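Local coordinates for protein enoyl-CoA hydratase (Mycobacterium tuberculosis, PDB 5KJP) that probably catalyses the hydration of trans-2-enoyl-CoA thioesters to 3-hydroxyacyl-CoA, a step of fatty acid beta-oxidation, at residues A41-S44 with R45-D49; L152-P155 with E156-Y160; D171-A175 with E176-E180; T192-D195 with A196-L200. All coordinates share one frame; numbering follows the deposited sequence.

Interaction 1: residues A41-S44 with R45-D49; sequences AAVS and RGLAD
Arg45 sits one turn beyond Ala41 in the first turns of helix 41-56, its amide N giving Ala41 O a nearly straight hydrogen bond of 2.9 Å (172° at the hydrogen). Its CB rests 3.5 Å from that same Ala41 O, and from there the side chain leads away from the first turn. With CG anti to the backbone N (chi1 -179°) and a bend at chi2, the chain runs forward along the helix, where NE forms a salt bridge with Asp49 OD1 at 3.0 Å, reaching it on the syn side but somewhat out of the carboxylate plane. Ser44 presents its carbonyl to Ala48 N at 3.1 Å. A small hydroxyl suits its buried place, since OG finds partners in Val87 O and Gly95 N. On the side facing strand 25-30, Val43 and Leu47 lie side by side, Val43 CG1 meeting Leu47 CD1 at 3.8 Å, while Leu47 CG leans over Val43 O at 3.2 Å. These branched chains pack on Ile30 and Ile28, as expected for the helix of a beta-alpha-beta crossover. The chemistry is thus amphipathic: the apolar pair seals the helix to the sheet, and the charged pair spans a turn of its exposed side.

Interaction 2: residues L152-P155 with E156-Y160; sequences LRLP and ERIPY
Leu152 O lies near the Glu156 carboxylate at the closing end of helix 150-157, where a proline kink and tighter turns bring the helix to its finish. Leu152 O and Glu156 OE2 are both acceptors and cannot bond each other directly. Glu156 CG is anti to its carbonyl carbon (chi1 -61°), which folds the extended chain back toward the preceding turn, and the carboxylate is held there through OE1 by a salt bridge with Arg223. Arg153 O takes Glu156 N at 2.9 Å, an i to i+3 bond, as in a 3-10 turn, with the donor well above the carbonyl plane. The long side chain of Arg153 leaves for helix 116-123 and gives NH1 to Thr97 O. Leu154 O grips two amides, Arg157 N from above its plane at 3.0 Å and Ile158 N almost head-on, so one oxygen serves both a three-residue and a four-residue turn. Leu154, apolar and buried, also packs with Ile158 against Ala163 of helix 160-169, CD1 meeting Ile158 CD1 at 3.7 Å. Pro155 cannot donate a backbone hydrogen bond, hence the kink. Tyr160 gives its OH to Arg223 of the second subunit, and Pro155 CB approaches Tyr160 CD2 only loosely, at 4.4 Å.

Interaction 3: residues D171-A175 with E176-E180; sequences DNLPA and ERAHE
Leu173 lies against Arg177 and Ala178 where the chain turns from strand 173-174 into helix 175-180, with Pro174 at the N-cap position. Proline suits this place because it has no N-H, and a residue at the N-cap position has no preceding turn to give one to. Glu176, in the first turn, leads its carboxylate away from the strand to form a salt bridge with Arg131.

Arg177 meets the strand with its aliphatic part: Leu173 CD1 touches Arg177 CG at 3.5 Å, the two side chains crossing at about a right angle. A CG anti to the backbone N (chi1 177°) and a bend at chi2 carry the guanidinium beyond the leucine, where NH1 reaches Glu180 OE1 at 3.3 Å. The oxygen lies at the guanidinium edge, in its plane, and the long salt bridge spans one turn of the helix surface.

Ala178 is small enough to turn inward. Its CB packs on Leu173 CD2 at 3.7 Å, and its N bonds to Pro174 O at 2.9 Å in the carbonyl plane, closing the first turn.

His179 repeats this bond one residue on, its N lying 2.8 Å from Ala175 O. Its ring belongs to other neighbours, ND1 bonding to Val184 O, and it packs on Arg177 of the third subunit, just as Arg177 here packs on His179 of the second.

The whole is a strand-to-helix turn, apolar on the side of Leu173 and polar at the subunit boundary, in a trimer such as crotonase-family enzymes form.

Interaction 4: residues T192-D195 with A196-L200; sequences TALD and AAIAL
From Ala193 the chain is alpha-helical, the first bond running from Ala196 N to Thr192 O, nearly straight at 168° about the hydrogen. The turn continues with Ala197 N bonded to Ala193 O and Ile198 N to Leu194 O, the latter at 2.8 Å. Thr192 stands at the N-cap position, but its side chain makes no capping bond; OG1 turns instead to Glu189 O, while Ala193 N finds Glu110 OE2. The chief side-chain contact is between Leu194 and Ile198, one turn apart. They meet at an oblique angle, with Leu194 CG 4.1 Å from Ile198 CD1. Ile198 CG1 is anti to its carbonyl carbon (chi1 -69°), a setting that lays it over the preceding turn, 3.3 Å from Leu194 O. Both residues then rest on Ile27 and Ile64, for helix 193-205 packs across the strands of the six-stranded sheet of this crotonase-family chain. Branched apolar chains suit that face, and alanine suits places pressed against the strands: Ala197 touches Ile64, Ile106 and Ala108 with its lone methyl, and Ala196 lies on Val128. Asp195, exposed, fits the solvent side near the helix start, where its charge would probably interact well with the helix dipole. Even so, its OD1 passes 3.9 Å from Ile198 CD1, and its carbonyl accepts Ala199 N at 3.1 Å.

In the fold
All four are one-turn contacts, set in series along the chain and nowhere touching one another. Interactions 1 and 4, their centres about 23 Å apart, share the six-stranded sheet: helices 41-56 and 193-205 both lay branched apolar residues on strand 25-30. Interaction 2 is the most buried and ends a helix, whereas interaction 3 starts one after a short strand. Interactions 1, 3 and 4 are partly buried, each with an apolar side against the fold and a charged one outward. Only interaction 1 lacks a contact with another subunit; interaction 4 has a single one, through Leu200. Leu166 of helix 160-169 packs on Ile158 and Leu173, tying interaction 2 to interaction 3.

Interaction 1: residues A41-S44 with R45-D49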
loop_
_atom_site.group_PDB
_atom_site.type_symbol
_atom_site.label_atom_id
_atom_site.label_comp_id
_atom_site.label_asym_id
_atom_site.label_seq_id
_atom_site.Cartn_x
_atom_site.Cartn_y
_atom_site.Cartn_z
ATOM N N ALA A 41 -23.059 0.915 24.966
ATOM C CA ALA A 41 -23.917 -0.166 24.481
ATOM C C ALA A 41 -24.988 0.363 23.528
ATOM O O ALA A 41 -25.232 -0.229 22.473
ATOM C CB ALA A 41 -24.563 -0.902 25.649
ATOM N N ALA A 42 -25.616 1.477 23.904
ATOM C CA ALA A 42 -26.679 2.078 23.096
ATOM C C ALA A 42 -26.175 2.482 21.708
ATOM O O ALA A 42 -26.826 2.209 20.693
ATOM C CB ALA A 42 -27.276 3.282 23.815
ATOM N N VAL A 43 -25.013 3.127 21.662
ATOM C CA VAL A 43 -24.448 3.552 20.386
ATOM C C VAL A 43 -24.023 2.347 19.551
ATOM O O VAL A 43 -24.250 2.313 18.345
ATOM C CB VAL A 43 -23.239 4.489 20.574
ATOM C CG1 VAL A 43 -22.549 4.737 19.239
ATOM C CG2 VAL A 43 -23.684 5.809 21.188
ATOM N N SER A 44 -23.413 1.358 20.197
ATOM C CA SER A 44 -22.991 0.152 19.493
ATOM C C SER A 44 -24.184 -0.524 18.814
ATOM O O SER A 44 -24.136 -0.840 17.623
ATOM C CB SER A 44 -22.305 -0.820 20.458
ATOM O OG SER A 44 -21.839 -1.960 19.761
ATOM N N ARG A 45 -25.256 -0.733 19.577
ATOM C CA ARG A 45 -26.480 -1.322 19.034
ATOM C C ARG A 45 -27.103 -0.447 17.953
ATOM O O ARG A 45 -27.568 -0.950 16.928
ATOM C CB ARG A 45 -27.506 -1.564 20.143
ATOM C CG ARG A 45 -28.799 -2.203 19.647
ATOM C CD ARG A 45 -28.540 -3.588 19.066
ATOM N NE ARG A 45 -29.690 -4.127 18.341
ATOM C CZ ARG A 45 -30.723 -4.739 18.914
ATOM N NH1 ARG A 45 -30.759 -4.899 20.231
ATOM N NH2 ARG A 45 -31.723 -5.194 18.169
ATOM N N GLY A 46 -27.120 0.861 18.194
ATOM C CA GLY A 46 -27.688 1.811 17.251
ATOM C C GLY A 46 -26.978 1.786 15.910
ATOM O O GLY A 46 -27.616 1.830 14.855
ATOM N N LEU A 47 -25.650 1.709 15.952
ATOM C CA LEU A 47 -24.845 1.610 14.738
ATOM C C LEU A 47 -25.131 0.314 13.985
ATOM O O LEU A 47 -25.256 0.318 12.759
ATOM C CB LEU A 47 -23.351 1.708 15.074
ATOM C CG LEU A 47 -22.887 3.085 15.553
ATOM C CD1 LEU A 47 -21.424 3.064 15.992
ATOM C CD2 LEU A 47 -23.109 4.118 14.455
ATOM N N ALA A 48 -25.231 -0.791 14.722
ATOM C CA ALA A 48 -25.497 -2.088 14.110
ATOM C C ALA A 48 -26.865 -2.092 13.431
ATOM O O ALA A 48 -27.008 -2.582 12.308
ATOM C CB ALA A 48 -25.413 -3.196 15.150
ATOM N N ASP A 49 -27.860 -1.532 14.113
ATOM C CA ASP A 49 -29.206 -1.436 13.561
ATOM C C ASP A 49 -29.227 -0.602 12.281
ATOM O O ASP A 49 -29.918 -0.944 11.319
ATOM C CB ASP A 49 -30.167 -0.827 14.583
ATOM C CG ASP A 49 -30.490 -1.775 15.735
ATOM O OD1 ASP A 49 -30.220 -2.994 15.626
ATOM O OD2 ASP A 49 -31.031 -1.289 16.752
#

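Interaction 2: residues L152-P155 with E156-Y160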
loop_
_atom_site.group_PDB
_atom_site.type_symbol
_atom_site.label_atom_id
_atom_site.label_comp_id
_atom_site.label_asym_id
_atom_site.label_seq_id
_atom_site.Cartn_x
_atom_site.Cartn_y
_atom_site.Cartn_z
ATOM N N LEU A 152 -5.394 -3.871 12.030
ATOM C CA LEU A 152 -5.613 -4.718 10.865
ATOM C C LEU A 152 -5.875 -3.903 9.604
ATOM O O LEU A 152 -5.611 -4.368 8.496
ATOM C CB LEU A 152 -6.786 -5.674 11.109
ATOM C CG LEU A 152 -6.653 -6.598 12.316
ATOM C CD1 LEU A 152 -7.918 -7.434 12.492
ATOM C CD2 LEU A 152 -5.414 -7.490 12.191
ATOM N N ARG A 153 -6.389 -2.689 9.768
ATOM C CA ARG A 153 -6.792 -1.896 8.611
ATOM C C ARG A 153 -5.901 -0.682 8.327
ATOM O O ARG A 153 -5.658 -0.365 7.164
ATOM C CB ARG A 153 -8.243 -1.441 8.777
ATOM C CG ARG A 153 -9.229 -2.601 8.685
ATOM C CD ARG A 153 -10.660 -2.196 9.030
ATOM N NE ARG A 153 -11.560 -3.331 8.820
ATOM C CZ ARG A 153 -12.484 -3.736 9.685
ATOM N NH1 ARG A 153 -12.648 -3.097 10.835
ATOM N NH2 ARG A 153 -13.244 -4.787 9.396
ATOM N N LEU A 154 -5.420 -0.001 9.365
ATOM C CA LEU A 154 -4.594 1.184 9.137
ATOM C C LEU A 154 -3.373 0.918 8.242
ATOM O O LEU A 154 -3.121 1.708 7.334
ATOM C CB LEU A 154 -4.137 1.804 10.461
ATOM C CG LEU A 154 -3.541 3.209 10.330
ATOM C CD1 LEU A 154 -4.522 4.170 9.665
ATOM C CD2 LEU A 154 -3.119 3.728 11.703
ATOM N N PRO A 155 -2.619 -0.182 8.474
ATOM C CA PRO A 155 -1.476 -0.427 7.581
ATOM C C PRO A 155 -1.879 -0.724 6.138
ATOM O O PRO A 155 -1.022 -0.753 5.259
ATOM C CB PRO A 155 -0.790 -1.651 8.204
ATOM C CG PRO A 155 -1.265 -1.682 9.627
ATOM C CD PRO A 155 -2.688 -1.199 9.540
ATOM N N GLU A 156 -3.162 -0.948 5.900
ATOM C CA GLU A 156 -3.637 -1.198 4.547
ATOM C C GLU A 156 -4.175 0.068 3.897
ATOM O O GLU A 156 -4.426 0.085 2.693
ATOM C CB GLU A 156 -4.723 -2.270 4.544
ATOM C CG GLU A 156 -4.273 -3.619 5.062
ATOM C CD GLU A 156 -5.419 -4.617 5.124
ATOM O OE1 GLU A 156 -6.581 -4.201 4.924
ATOM O OE2 GLU A 156 -5.155 -5.813 5.363
ATOM N N ARG A 157 -4.353 1.123 4.685
ATOM C CA ARG A 157 -4.932 2.367 4.186
ATOM C C ARG A 157 -3.874 3.447 3.967
ATOM O O ARG A 157 -4.022 4.299 3.096
ATOM C CB ARG A 157 -6.002 2.880 5.153
ATOM C CG ARG A 157 -7.279 2.041 5.182
ATOM C CD ARG A 157 -8.249 2.429 4.062
ATOM N NE ARG A 157 -9.324 3.315 4.522
ATOM C CZ ARG A 157 -10.397 2.908 5.201
ATOM N NH1 ARG A 157 -10.534 1.624 5.508
ATOM N NH2 ARG A 157 -11.330 3.785 5.579
ATOM N N ILE A 158 -2.821 3.418 4.783
ATOM C CA ILE A 158 -1.730 4.386 4.693
ATOM C C ILE A 158 -0.414 3.619 4.616
ATOM O O ILE A 158 -0.415 2.399 4.798
ATOM C CB ILE A 158 -1.732 5.360 5.905
ATOM C CG1 ILE A 158 -1.437 4.611 7.208
ATOM C CG2 ILE A 158 -3.056 6.119 5.986
ATOM C CD1 ILE A 158 -1.269 5.548 8.414
ATOM N N PRO A 159 0.706 4.308 4.314
ATOM C CA PRO A 159 1.945 3.529 4.206
ATOM C C PRO A 159 2.251 2.787 5.500
ATOM O O PRO A 159 2.051 3.323 6.592
ATOM C CB PRO A 159 3.007 4.590 3.904
ATOM C CG PRO A 159 2.239 5.694 3.219
ATOM C CD PRO A 159 0.918 5.720 3.942
ATOM N N TYR A 160 2.680 1.539 5.346
ATOM C CA TYR A 160 2.922 0.616 6.446
ATOM C C TYR A 160 3.682 1.233 7.620
ATOM O O TYR A 160 3.283 1.082 8.777
ATOM C CB TYR A 160 3.681 -0.598 5.902
ATOM C CG TYR A 160 4.118 -1.614 6.938
ATOM C CD1 TYR A 160 5.316 -1.463 7.625
ATOM C CD2 TYR A 160 3.346 -2.737 7.205
ATOM C CE1 TYR A 160 5.728 -2.387 8.565
ATOM C CE2 TYR A 160 3.760 -3.680 8.142
ATOM C CZ TYR A 160 4.950 -3.494 8.819
ATOM O OH TYR A 160 5.378 -4.409 9.762
HETATM O O HOH W 1 -4.707 -6.933 7.455
#

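Interaction 3: residues D171-A175 with E176-E180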
loop_
_atom_site.group_PDB
_atom_site.type_symbol
_atom_site.label_atom_id
_atom_site.label_comp_id
_atom_site.label_asym_id
_atom_site.label_seq_id
_atom_site.Cartn_x
_atom_site.Cartn_y
_atom_site.Cartn_z
ATOM N N ASP A 171 0.398 8.761 18.632
ATOM C CA ASP A 171 0.299 10.151 18.177
ATOM C C ASP A 171 -0.996 10.421 17.416
ATOM O O ASP A 171 -1.537 9.532 16.760
ATOM C CB ASP A 171 1.470 10.525 17.255
ATOM C CG ASP A 171 2.764 10.810 18.005
ATOM O OD1 ASP A 171 2.769 10.869 19.259
ATOM O OD2 ASP A 171 3.790 11.005 17.314
ATOM N N ASN A 172 -1.477 11.656 17.484
ATOM C CA ASN A 172 -2.570 12.085 16.619
ATOM C C ASN A 172 -2.110 12.204 15.176
ATOM O O ASN A 172 -0.962 12.566 14.904
ATOM C CB ASN A 172 -3.140 13.430 17.073
ATOM C CG ASN A 172 -3.912 13.333 18.377
ATOM O OD1 ASN A 172 -4.181 12.245 18.880
ATOM N ND2 ASN A 172 -4.268 14.483 18.932
ATOM N N LEU A 173 -3.020 11.906 14.257
ATOM C CA LEU A 173 -2.797 12.101 12.835
ATOM C C LEU A 173 -3.715 13.214 12.327
ATOM O O LEU A 173 -4.921 13.000 12.179
ATOM C CB LEU A 173 -3.060 10.798 12.069
ATOM C CG LEU A 173 -2.977 10.857 10.536
ATOM C CD1 LEU A 173 -1.557 11.173 10.095
ATOM C CD2 LEU A 173 -3.455 9.543 9.928
ATOM N N PRO A 174 -3.153 14.405 12.067
ATOM C CA PRO A 174 -3.985 15.510 11.579
ATOM C C PRO A 174 -4.606 15.164 10.229
ATOM O O PRO A 174 -3.993 14.450 9.426
ATOM C CB PRO A 174 -3.000 16.680 11.462
ATOM C CG PRO A 174 -1.829 16.293 12.334
ATOM C CD PRO A 174 -1.742 14.799 12.207
ATOM N N ALA A 175 -5.816 15.655 9.991
ATOM C CA ALA A 175 -6.550 15.328 8.771
ATOM C C ALA A 175 -5.775 15.648 7.495
ATOM O O ALA A 175 -5.850 14.899 6.516
ATOM C CB ALA A 175 -7.875 16.057 8.757
ATOM N N GLU A 176 -5.040 16.758 7.488
ATOM C CA GLU A 176 -4.364 17.161 6.259
ATOM C C GLU A 176 -3.252 16.170 5.907
ATOM O O GLU A 176 -3.101 15.786 4.748
ATOM C CB GLU A 176 -3.836 18.594 6.376
ATOM C CG GLU A 176 -4.978 19.609 6.319
ATOM C CD GLU A 176 -4.519 21.040 6.119
ATOM O OE1 GLU A 176 -3.457 21.409 6.661
ATOM O OE2 GLU A 176 -5.233 21.795 5.421
ATOM N N ARG A 177 -2.508 15.731 6.915
ATOM C CA ARG A 177 -1.534 14.656 6.744
ATOM C C ARG A 177 -2.218 13.350 6.327
ATOM O O ARG A 177 -1.726 12.622 5.462
ATOM C CB ARG A 177 -0.748 14.444 8.040
ATOM C CG ARG A 177 0.251 13.299 7.986
ATOM C CD ARG A 177 1.566 13.694 7.339
ATOM N NE ARG A 177 2.568 12.653 7.552
ATOM C CZ ARG A 177 3.309 12.119 6.589
ATOM N NH1 ARG A 177 3.174 12.540 5.335
ATOM N NH2 ARG A 177 4.193 11.172 6.883
ATOM N N ALA A 178 -3.351 13.051 6.959
ATOM C CA ALA A 178 -4.115 11.854 6.624
ATOM C C ALA A 178 -4.567 11.862 5.159
ATOM O O ALA A 178 -4.642 10.811 4.521
ATOM C CB ALA A 178 -5.315 11.717 7.553
ATOM N N HIS A 179 -4.859 13.047 4.625
ATOM C CA HIS A 179 -5.190 13.169 3.212
ATOM C C HIS A 179 -3.962 12.912 2.335
ATOM O O HIS A 179 -4.060 12.234 1.308
ATOM C CB HIS A 179 -5.777 14.548 2.911
ATOM C CG HIS A 179 -6.090 14.762 1.462
ATOM N ND1 HIS A 179 -7.181 14.187 0.847
ATOM C CD2 HIS A 179 -5.443 15.469 0.507
ATOM C CE1 HIS A 179 -7.198 14.541 -0.428
ATOM N NE2 HIS A 179 -6.157 15.316 -0.662
ATOM N N GLU A 180 -2.811 13.449 2.740
ATOM C CA GLU A 180 -1.557 13.202 2.024
ATOM C C GLU A 180 -1.258 11.709 1.948
ATOM O O GLU A 180 -0.695 11.229 0.967
ATOM C CB GLU A 180 -0.373 13.896 2.702
ATOM C CG GLU A 180 -0.484 15.389 2.884
ATOM C CD GLU A 180 0.614 15.929 3.792
ATOM O OE1 GLU A 180 1.510 15.146 4.183
ATOM O OE2 GLU A 180 0.583 17.133 4.110
#

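Interaction 4: residues T192-D195 with A196-L200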
loop_
_atom_site.group_PDB
_atom_site.type_symbol
_atom_site.label_atom_id
_atom_site.label_comp_id
_atom_site.label_asym_id
_atom_site.label_seq_id
_atom_site.Cartn_x
_atom_site.Cartn_y
_atom_site.Cartn_z
ATOM N N THR A 192 -18.099 21.405 7.540
ATOM C CA THR A 192 -18.787 21.085 6.290
ATOM C C THR A 192 -18.514 19.663 5.811
ATOM O O THR A 192 -18.826 19.331 4.668
ATOM C CB THR A 192 -18.392 22.062 5.147
ATOM O OG1 THR A 192 -17.045 21.803 4.732
ATOM C CG2 THR A 192 -18.529 23.523 5.587
ATOM N N ALA A 193 -17.937 18.823 6.668
ATOM C CA ALA A 193 -17.601 17.457 6.254
ATOM C C ALA A 193 -18.837 16.671 5.821
ATOM O O ALA A 193 -18.793 15.944 4.826
ATOM C CB ALA A 193 -16.866 16.718 7.371
ATOM N N LEU A 194 -19.946 16.826 6.540
ATOM C CA LEU A 194 -21.161 16.096 6.186
ATOM C C LEU A 194 -21.680 16.494 4.794
ATOM O O LEU A 194 -22.068 15.635 4.006
ATOM C CB LEU A 194 -22.250 16.318 7.240
ATOM C CG LEU A 194 -23.611 15.667 6.976
ATOM C CD1 LEU A 194 -23.452 14.187 6.642
ATOM C CD2 LEU A 194 -24.529 15.854 8.178
ATOM N N ASP A 195 -21.687 17.790 4.487
ATOM C CA ASP A 195 -22.119 18.229 3.161
ATOM C C ASP A 195 -21.199 17.701 2.061
ATOM O O ASP A 195 -21.664 17.277 1.004
ATOM C CB ASP A 195 -22.196 19.752 3.087
ATOM C CG ASP A 195 -23.611 20.277 3.291
ATOM O OD1 ASP A 195 -24.562 19.465 3.289
ATOM O OD2 ASP A 195 -23.769 21.505 3.438
ATOM N N ALA A 196 -19.893 17.727 2.302
ATOM C CA ALA A 196 -18.961 17.158 1.334
ATOM C C ALA A 196 -19.236 15.661 1.153
ATOM O O ALA A 196 -19.198 15.142 0.032
ATOM C CB ALA A 196 -17.518 17.392 1.768
ATOM N N ALA A 197 -19.523 14.978 2.257
ATOM C CA ALA A 197 -19.817 13.542 2.219
ATOM C C ALA A 197 -21.118 13.242 1.463
ATOM O O ALA A 197 -21.213 12.239 0.757
ATOM C CB ALA A 197 -19.881 12.976 3.638
ATOM N N ILE A 198 -22.121 14.104 1.611
ATOM C CA ILE A 198 -23.366 13.923 0.877
ATOM C C ILE A 198 -23.110 14.057 -0.626
ATOM O O ILE A 198 -23.641 13.281 -1.426
ATOM C CB ILE A 198 -24.448 14.928 1.338
ATOM C CG1 ILE A 198 -24.902 14.598 2.760
ATOM C CG2 ILE A 198 -25.649 14.911 0.393
ATOM C CD1 ILE A 198 -25.731 15.703 3.410
ATOM N N ALA A 199 -22.269 15.018 -1.006
ATOM C CA ALA A 199 -21.901 15.179 -2.412
ATOM C C ALA A 199 -21.242 13.911 -2.946
ATOM O O ALA A 199 -21.562 13.448 -4.044
ATOM C CB ALA A 199 -20.980 16.380 -2.593
ATOM N N LEU A 200 -20.333 13.340 -2.160
ATOM C CA LEU A 200 -19.684 12.083 -2.528
ATOM C C LEU A 200 -20.691 10.939 -2.629
ATOM O O LEU A 200 -20.679 10.177 -3.596
ATOM C CB LEU A 200 -18.591 11.733 -1.514
ATOM C CG LEU A 200 -17.761 10.469 -1.720
ATOM C CD1 LEU A 200 -17.124 10.480 -3.107
ATOM C CD2 LEU A 200 -16.695 10.371 -0.626
#